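Local coordinates for protein IRMA (Escherichia coli CFT073, PDB 5EK5) that is a secreted, virulence-associated protein with a fibronectin fold that probably mimics an interleukin receptor, at residues T14-L19 and C24-R29; L46-K51 and T55-K60. All coordinates share one frame; numbering follows the deposited sequence.

Contact 1: residues T14-L19 and C24-R29; sequences TDTIWL and CAYQFR
The carbonyl oxygen Q27 O is gripped from several directions: T14 N reaches it at 2.9 Å with an N-H...O angle of 170°, T14 OG1 adds a weak bond at 3.3 Å, and N13 ND2 is a third donor. The hydroxyl of T14 also lies against the aliphatic part of the Q27 side chain. The other branch of the same threonine, T14 CG2, rests 3.7 Å from R29 CB, and the bend of the arginine chain at chi3 (-65°) brings the guanidinium obliquely near the same methyl.

Because Q27 N bonds to D15 O, T14 and D15 both stand opposite Q27, the pattern of a classic beta bulge. From D15 onward hydrogen-bonded and non-hydrogen-bonded pairs alternate regularly as far as W18 with C24; the mutual backbone bonds of I17 and A25 include I17 N to A25 O at 2.8 Å. This is the antiparallel hairpin formed by strands 9-19 and 23-31, in one of the two sheets of the fibronectin fold. On the face bearing D15, I17, A25 and Q27, the glutamine is extended, CG anti to its backbone N (chi1 -179°), which carries OE1 past D15 CB toward I17 CD1. Farther along, L19 CD1 sits 3.7 Å from A25 CB.

T16, W18, C24 and Y26 occupy the other face. T16 and Y26 lie side by side, pointing the same way. T16 OG1 comes obliquely to the tyrosine ring, 3.2 Å from Y26 CD1, and hydrogen-bonds to the OH of Y116 of the second subunit. C24 SG, in a disulfide with C83, meets the indole of W18 obliquely in a sulfur-aromatic contact, 4.0 Å from the centroid of the five-membered ring.

Contact 2: residues L46-K51 and T55-K60; sequences LQLKDK and TLVTRK
L48 and V57 make the close apolar meeting of the contact, their side chains crossing with L48 CD2 3.9 Å from V57 CG2. Both project to the face that also carries L46 and R59, and L48 is buried there by L79 and T81 of strand 74-82, T90 of strand 89-99 and V87. The backbone beneath is firmly tied: L48 N to V57 O measures 2.8 Å, and L46 N to R59 O is another 2.8 Å bond, both running nearly straight out from the carbonyl.

The opposite face is much looser. Here Q47, K49, T55 and T58 meet mainly through hydroxyls passing carbon chains: T58 OG1 lies 3.4 Å from Q47 CG, while T55 OG1 stays 3.9 Å from Q47 CD and 4.1 Å from K49 CE. Both threonines are exposed to solvent. So is L56 at the turn end, where L56 CD1 lies against the D50 backbone, 3.8 Å from D50 N. D50 itself directs its carboxylate to Q54 NE2 in the connecting loop. R59, although it starts on the face of L46 and L48, leads away from 46-51 and curls back along its own strand, the chain turning at chi2 (-78°). Its guanidinium then lies with one face over V57 CB, and R59 NH1 gives a bent hydrogen bond to T58 O from above the carbonyl plane (2.9 Å).

Between T55 and T58 the pairing slips by one residue. L48 O takes L56 N while L48 N gives to V57 O, so L56 and V57 together stand opposite L48, and L56 has an unusual psi of -69°. This is the pattern of a classic beta bulge, set in an antiparallel hairpin at the margin of a fibronectin-type sheet.

In the fold
Both contacts are hairpins of consecutive strands, one in each sheet of the sandwich, and strand 23-31 leads along the chain to strand 42-49. Their centres lie 15 Å apart, and they touch where Y26 of contact 1 packs on L48 of contact 2. Each hairpin carries a classic bulge, contact 1 at T14-D15 and contact 2 at L56-V57. Contact 1 lies nearer the centre of the chain and joins its sheet to a disulfide and to the second subunit, which packs on D15, Y26 and F28. Contact 2 is more peripheral: strand 55-63 is the outermost of its sheet within the chain, no other chain of the assembly reaches it, and its outward face is polar, whereas L46 and L48 turn inward.

Contact 1: residues T14-L19 and C24-R29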
loop_
_atom_site.group_PDB
_atom_site.type_symbol
_atom_site.label_atom_id
_atom_site.label_comp_id
_atom_site.label_asym_id
_atom_site.label_seq_id
_atom_site.Cartn_x
_atom_site.Cartn_y
_atom_site.Cartn_z
ATOM N N THR B 14 -0.428 -5.883 4.006
ATOM C CA THR B 14 0.731 -5.098 4.422
ATOM C C THR B 14 1.897 -5.943 4.929
ATOM O O THR B 14 3.022 -5.450 5.025
ATOM C CB THR B 14 0.354 -4.097 5.526
ATOM O OG1 THR B 14 -0.278 -4.796 6.606
ATOM C CG2 THR B 14 -0.572 -3.023 4.981
ATOM N N ASP B 15 1.640 -7.218 5.206
ATOM C CA ASP B 15 2.685 -8.099 5.712
ATOM C C ASP B 15 2.247 -9.553 5.776
ATOM O O ASP B 15 1.061 -9.870 5.706
ATOM C CB ASP B 15 3.111 -7.648 7.118
ATOM C CG ASP B 15 4.501 -8.134 7.500
ATOM O OD1 ASP B 15 5.091 -8.936 6.743
ATOM O OD2 ASP B 15 4.995 -7.722 8.573
ATOM N N THR B 16 3.234 -10.429 5.907
ATOM C CA THR B 16 3.007 -11.850 6.106
ATOM C C THR B 16 3.855 -12.275 7.288
ATOM O O THR B 16 5.069 -12.080 7.286
ATOM C CB THR B 16 3.378 -12.685 4.864
ATOM O OG1 THR B 16 2.427 -12.451 3.820
ATOM C CG2 THR B 16 3.394 -14.169 5.202
ATOM N N ILE B 17 3.226 -12.859 8.299
ATOM C CA ILE B 17 3.958 -13.221 9.502
ATOM C C ILE B 17 4.007 -14.731 9.659
ATOM O O ILE B 17 2.971 -15.392 9.713
ATOM C CB ILE B 17 3.329 -12.596 10.762
ATOM C CG1 ILE B 17 3.273 -11.073 10.636
ATOM C CG2 ILE B 17 4.108 -13.002 12.004
ATOM C CD1 ILE B 17 2.218 -10.432 11.509
ATOM N N TRP B 18 5.219 -15.271 9.716
ATOM C CA TRP B 18 5.402 -16.704 9.889
ATOM C C TRP B 18 5.315 -17.051 11.365
ATOM O O TRP B 18 6.052 -16.510 12.185
ATOM C CB TRP B 18 6.736 -17.173 9.298
ATOM C CG TRP B 18 6.774 -17.148 7.800
ATOM C CD1 TRP B 18 6.365 -18.143 6.954
ATOM C CD2 TRP B 18 7.254 -16.094 6.952
ATOM N NE1 TRP B 18 6.554 -17.769 5.647
ATOM C CE2 TRP B 18 7.105 -16.505 5.625
ATOM C CE3 TRP B 18 7.802 -14.825 7.215
ATOM C CZ2 TRP B 18 7.474 -15.714 4.539
ATOM C CZ3 TRP B 18 8.168 -14.037 6.134
ATOM C CH2 TRP B 18 8.004 -14.482 4.817
ATOM N N LEU B 19 4.400 -17.955 11.691
ATOM C CA LEU B 19 4.098 -18.282 13.075
ATOM C C LEU B 19 4.434 -19.740 13.366
ATOM O O LEU B 19 4.526 -20.553 12.443
ATOM C CB LEU B 19 2.618 -18.007 13.364
ATOM C CG LEU B 19 2.138 -16.563 13.201
ATOM C CD1 LEU B 19 0.635 -16.474 13.410
ATOM C CD2 LEU B 19 2.867 -15.650 14.172
ATOM N N CYS B 24 0.774 -19.129 8.572
ATOM C CA CYS B 24 1.082 -17.831 8.000
ATOM C C CYS B 24 -0.047 -16.881 8.362
ATOM O O CYS B 24 -1.223 -17.206 8.204
ATOM C CB CYS B 24 1.255 -17.919 6.482
ATOM S SG CYS B 24 2.959 -18.177 5.929
ATOM N N ALA B 25 0.322 -15.709 8.863
ATOM C CA ALA B 25 -0.649 -14.688 9.214
ATOM C C ALA B 25 -0.531 -13.536 8.233
ATOM O O ALA B 25 0.461 -12.806 8.238
ATOM C CB ALA B 25 -0.438 -14.209 10.641
ATOM N N TYR B 26 -1.531 -13.386 7.376
ATOM C CA TYR B 26 -1.540 -12.279 6.434
ATOM C C TYR B 26 -2.218 -11.069 7.057
ATOM O O TYR B 26 -3.388 -11.121 7.435
ATOM C CB TYR B 26 -2.226 -12.684 5.129
ATOM C CG TYR B 26 -1.634 -13.939 4.522
ATOM C CD1 TYR B 26 -0.489 -13.882 3.737
ATOM C CD2 TYR B 26 -2.219 -15.180 4.738
ATOM C CE1 TYR B 26 0.058 -15.023 3.183
ATOM C CE2 TYR B 26 -1.678 -16.329 4.190
ATOM C CZ TYR B 26 -0.540 -16.243 3.412
ATOM O OH TYR B 26 0.003 -17.380 2.864
ATOM N N GLN B 27 -1.466 -9.979 7.160
ATOM C CA GLN B 27 -1.951 -8.772 7.806
ATOM C C GLN B 27 -2.587 -7.835 6.791
ATOM O O GLN B 27 -1.982 -7.510 5.764
ATOM C CB GLN B 27 -0.803 -8.065 8.527
ATOM C CG GLN B 27 -1.194 -6.789 9.257
ATOM C CD GLN B 27 -0.023 -6.176 9.997
ATOM O OE1 GLN B 27 1.048 -6.776 10.087
ATOM N NE2 GLN B 27 -0.217 -4.975 10.529
ATOM N N PHE B 28 -3.806 -7.398 7.083
ATOM C CA PHE B 28 -4.480 -6.460 6.205
ATOM C C PHE B 28 -4.742 -5.164 6.960
ATOM O O PHE B 28 -5.210 -5.169 8.104
ATOM C CB PHE B 28 -5.787 -7.051 5.675
ATOM C CG PHE B 28 -5.594 -8.244 4.778
ATOM C CD1 PHE B 28 -5.415 -9.509 5.309
ATOM C CD2 PHE B 28 -5.579 -8.094 3.398
ATOM C CE1 PHE B 28 -5.232 -10.604 4.485
ATOM C CE2 PHE B 28 -5.396 -9.185 2.570
ATOM C CZ PHE B 28 -5.222 -10.441 3.115
ATOM N N ARG B 29 -4.427 -4.049 6.315
ATOM C CA ARG B 29 -4.785 -2.745 6.848
ATOM C C ARG B 29 -6.064 -2.245 6.195
ATOM O O ARG B 29 -6.179 -2.226 4.964
ATOM C CB ARG B 29 -3.662 -1.736 6.658
ATOM C CG ARG B 29 -3.984 -0.371 7.253
ATOM C CD ARG B 29 -2.832 0.576 7.052
ATOM N NE ARG B 29 -1.650 0.131 7.785
ATOM C CZ ARG B 29 -0.459 0.722 7.720
ATOM N NH1 ARG B 29 -0.282 1.788 6.954
ATOM N NH2 ARG B 29 0.559 0.248 8.424
#

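Contact 2: residues L46-K51 and T55-K60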
loop_
_atom_site.group_PDB
_atom_site.type_symbol
_atom_site.label_atom_id
_atom_site.label_comp_id
_atom_site.label_asym_id
_atom_site.label_seq_id
_atom_site.Cartn_x
_atom_site.Cartn_y
_atom_site.Cartn_z
ATOM N N LEU B 46 -12.671 -14.600 2.955
ATOM C CA LEU B 46 -11.785 -14.509 1.798
ATOM C C LEU B 46 -11.446 -15.872 1.195
ATOM O O LEU B 46 -11.155 -16.824 1.921
ATOM C CB LEU B 46 -10.489 -13.789 2.176
ATOM C CG LEU B 46 -10.602 -12.333 2.632
ATOM C CD1 LEU B 46 -10.813 -12.257 4.141
ATOM C CD2 LEU B 46 -9.374 -11.544 2.218
ATOM N N GLN B 47 -11.493 -15.961 -0.131
ATOM C CA GLN B 47 -10.928 -17.103 -0.847
ATOM C C GLN B 47 -9.449 -16.877 -1.137
ATOM O O GLN B 47 -9.085 -15.918 -1.817
ATOM C CB GLN B 47 -11.664 -17.360 -2.164
ATOM C CG GLN B 47 -12.955 -18.145 -2.042
ATOM C CD GLN B 47 -13.621 -18.362 -3.390
ATOM O OE1 GLN B 47 -13.371 -17.625 -4.345
ATOM N NE2 GLN B 47 -14.461 -19.384 -3.478
ATOM N N LEU B 48 -8.598 -17.763 -0.631
ATOM C CA LEU B 48 -7.173 -17.692 -0.938
ATOM C C LEU B 48 -6.896 -18.486 -2.206
ATOM O O LEU B 48 -7.312 -19.637 -2.332
ATOM C CB LEU B 48 -6.316 -18.209 0.223
ATOM C CG LEU B 48 -6.147 -17.314 1.459
ATOM C CD1 LEU B 48 -7.475 -16.999 2.137
ATOM C CD2 LEU B 48 -5.176 -17.931 2.447
ATOM N N LYS B 49 -6.193 -17.863 -3.145
ATOM C CA LYS B 49 -6.011 -18.441 -4.466
ATOM C C LYS B 49 -4.535 -18.531 -4.818
ATOM O O LYS B 49 -3.733 -17.725 -4.349
ATOM C CB LYS B 49 -6.749 -17.596 -5.504
ATOM C CG LYS B 49 -8.260 -17.570 -5.314
ATOM C CD LYS B 49 -8.940 -16.693 -6.350
ATOM C CE LYS B 49 -10.450 -16.799 -6.243
ATOM N NZ LYS B 49 -11.134 -16.140 -7.385
ATOM N N ASP B 50 -4.167 -19.518 -5.632
ATOM C CA ASP B 50 -2.800 -19.575 -6.140
ATOM C C ASP B 50 -2.639 -18.589 -7.299
ATOM O O ASP B 50 -3.562 -17.829 -7.600
ATOM C CB ASP B 50 -2.414 -21.010 -6.545
ATOM C CG ASP B 50 -3.302 -21.593 -7.638
ATOM O OD1 ASP B 50 -3.881 -20.840 -8.447
ATOM O OD2 ASP B 50 -3.421 -22.835 -7.681
ATOM N N LYS B 51 -1.485 -18.610 -7.956
ATOM C CA LYS B 51 -1.206 -17.646 -9.018
ATOM C C LYS B 51 -2.036 -17.931 -10.264
ATOM O O LYS B 51 -2.234 -17.051 -11.102
ATOM C CB LYS B 51 0.283 -17.647 -9.368
ATOM C CG LYS B 51 0.824 -18.989 -9.828
ATOM C CD LYS B 51 2.303 -18.883 -10.170
ATOM C CE LYS B 51 3.007 -20.224 -10.050
ATOM N NZ LYS B 51 4.412 -20.145 -10.542
ATOM N N THR B 55 -8.708 -21.888 -6.280
ATOM C CA THR B 55 -9.030 -21.709 -4.870
ATOM C C THR B 55 -8.310 -22.741 -4.010
ATOM O O THR B 55 -8.385 -23.943 -4.274
ATOM C CB THR B 55 -10.547 -21.814 -4.624
ATOM O OG1 THR B 55 -11.219 -20.757 -5.317
ATOM C CG2 THR B 55 -10.859 -21.719 -3.139
ATOM N N LEU B 56 -7.605 -22.262 -2.991
ATOM C CA LEU B 56 -6.907 -23.139 -2.062
ATOM C C LEU B 56 -7.761 -23.393 -0.826
ATOM O O LEU B 56 -8.249 -24.502 -0.611
ATOM C CB LEU B 56 -5.563 -22.528 -1.664
ATOM C CG LEU B 56 -4.647 -22.137 -2.828
ATOM C CD1 LEU B 56 -3.469 -21.312 -2.339
ATOM C CD2 LEU B 56 -4.168 -23.369 -3.575
ATOM N N VAL B 57 -7.944 -22.352 -0.021
ATOM C CA VAL B 57 -8.801 -22.427 1.157
ATOM C C VAL B 57 -9.700 -21.201 1.244
ATOM O O VAL B 57 -9.435 -20.175 0.616
ATOM C CB VAL B 57 -7.984 -22.528 2.466
ATOM C CG1 VAL B 57 -7.350 -23.901 2.603
ATOM C CG2 VAL B 57 -6.928 -21.434 2.524
ATOM N N THR B 58 -10.772 -21.318 2.018
ATOM C CA THR B 58 -11.623 -20.172 2.304
ATOM C C THR B 58 -11.629 -19.925 3.807
ATOM O O THR B 58 -11.951 -20.815 4.595
ATOM C CB THR B 58 -13.053 -20.380 1.793
ATOM O OG1 THR B 58 -13.033 -20.509 0.367
ATOM C CG2 THR B 58 -13.927 -19.200 2.171
ATOM N N ARG B 59 -11.266 -18.710 4.202
ATOM C CA ARG B 59 -11.103 -18.385 5.611
ATOM C C ARG B 59 -11.788 -17.067 5.953
ATOM O O ARG B 59 -12.066 -16.249 5.075
ATOM C CB ARG B 59 -9.618 -18.327 5.977
ATOM C CG ARG B 59 -8.879 -19.646 5.813
ATOM C CD ARG B 59 -9.179 -20.585 6.967
ATOM N NE ARG B 59 -8.506 -21.872 6.827
ATOM C CZ ARG B 59 -9.052 -22.948 6.265
ATOM N NH1 ARG B 59 -10.287 -22.895 5.781
ATOM N NH2 ARG B 59 -8.362 -24.079 6.187
ATOM N N LYS B 60 -12.068 -16.874 7.236
ATOM C CA LYS B 60 -12.709 -15.652 7.697
ATOM C C LYS B 60 -11.744 -14.767 8.473
ATOM O O LYS B 60 -10.839 -15.253 9.148
ATOM C CB LYS B 60 -13.931 -15.984 8.556
ATOM C CG LYS B 60 -15.102 -16.524 7.753
ATOM C CD LYS B 60 -16.322 -16.767 8.624
ATOM C CE LYS B 60 -17.427 -17.453 7.836
ATOM N NZ LYS B 60 -18.664 -17.636 8.644
#